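Local coordinates for hypothetical protein XAC2396 (PDB 2G3W), which is of unknown function but adopts a compact fold built around a variation of the PD-(D/E)XK nuclease motif, at the interface of chains A and B. Residues are numbered along the deposited sequence; one frame, centred on the assembly and turned at random. Chains: chain A/B, hypothetical protein XAC2396.

The interface of chains A and B. Residues chain A 176, 179; chain B 23-24, 53.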
loop_
_atom_site.group_PDB
_atom_site.type_symbol
_atom_site.label_atom_id
_atom_site.label_comp_id
_atom_site.label_asym_id
_atom_site.label_seq_id
_atom_site.Cartn_x
_atom_site.Cartn_y
_atom_site.Cartn_z
ATOM N N VAL A 176 3.155 -3.481 0.524
ATOM C CA VAL A 176 2.876 -2.843 1.806
ATOM C C VAL A 176 1.598 -3.457 2.425
ATOM O O VAL A 176 0.494 -3.195 1.957
ATOM C CB VAL A 176 2.755 -1.332 1.648
ATOM C CG1 VAL A 176 2.550 -0.679 3.003
ATOM C CG2 VAL A 176 4.035 -0.768 0.964
ATOM N N ALA A 179 0.715 0.397 6.758
ATOM C CA ALA A 179 1.588 1.563 6.912
ATOM C C ALA A 179 0.990 2.490 7.962
ATOM O O ALA A 179 -0.230 2.526 8.093
ATOM C CB ALA A 179 1.760 2.284 5.569
ATOM N N ALA B 23 -4.327 -6.532 3.037
ATOM C CA ALA B 23 -3.627 -5.367 3.631
ATOM C C ALA B 23 -4.540 -4.689 4.613
ATOM O O ALA B 23 -5.776 -4.802 4.489
ATOM C CB ALA B 23 -3.256 -4.313 2.530
ATOM N N ASN B 24 -3.950 -3.942 5.551
ATOM C CA ASN B 24 -4.712 -3.059 6.439
ATOM C C ASN B 24 -4.379 -1.620 6.013
ATOM O O ASN B 24 -3.250 -1.367 5.653
ATOM C CB ASN B 24 -4.305 -3.226 7.898
ATOM C CG ASN B 24 -4.645 -4.546 8.457
ATOM O OD1 ASN B 24 -5.564 -5.211 7.997
ATOM N ND2 ASN B 24 -3.921 -4.949 9.489
ATOM N N ASP B 53 -1.254 0.868 -1.746
ATOM C CA ASP B 53 -0.550 1.847 -0.909
ATOM C C ASP B 53 -0.455 3.235 -1.576
ATOM O O ASP B 53 -0.335 4.263 -0.891
ATOM C CB ASP B 53 0.836 1.320 -0.542
ATOM C CG ASP B 53 1.593 2.262 0.367
ATOM O OD1 ASP B 53 1.181 2.411 1.537
ATOM O OD2 ASP B 53 2.565 2.879 -0.094
#
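A:Val176 packs against B:Asp53 in a small patch, mainly van der Waals among the residues named here, where two copies of YaeQ meet in the deposited assembly; the compact fold of this protein is built around a variation of the PD-(D/E)XK nuclease motif. The pairing is not an exact two-fold and may be a crystal contact rather than a physiological dimer. On the A side the contact comes from the C-terminal part of the chain, at short strand 175-176 and the stretch beyond it; about 99 Å² of protein surface is hidden here. The valine lies over one face of the B:Asp53 carboxylate. A:Val176 CG2 sits almost directly above the carboxylate carbon B:Asp53 CG, 3.9 Å away. A:Val176 CG1 lies over the oxygen B:Asp53 OD1 at 3.7 Å. CG1 stands anti to the backbone N (chi1 -177°), which sets the two methyls side by side above the flat group. B:Asp53, on a loop, also has CG anti to its own N (chi1 -178°), and chi2 of 69° turns the carboxylate face toward the valine. A:Val176 CB and both methyls form a layer roughly parallel to the carboxylate, with A:Val176 CB also 3.9 Å from B:Asp53 CB. A:Ala179 CB comes beyond the OD1 end of the carboxylate, 4.1 Å from B:Asp53 OD1. Away from the aspartate, B:Ala23 CB, on strand 21-31, approaches the carbonyl O of A:Val176 at 4.0 Å.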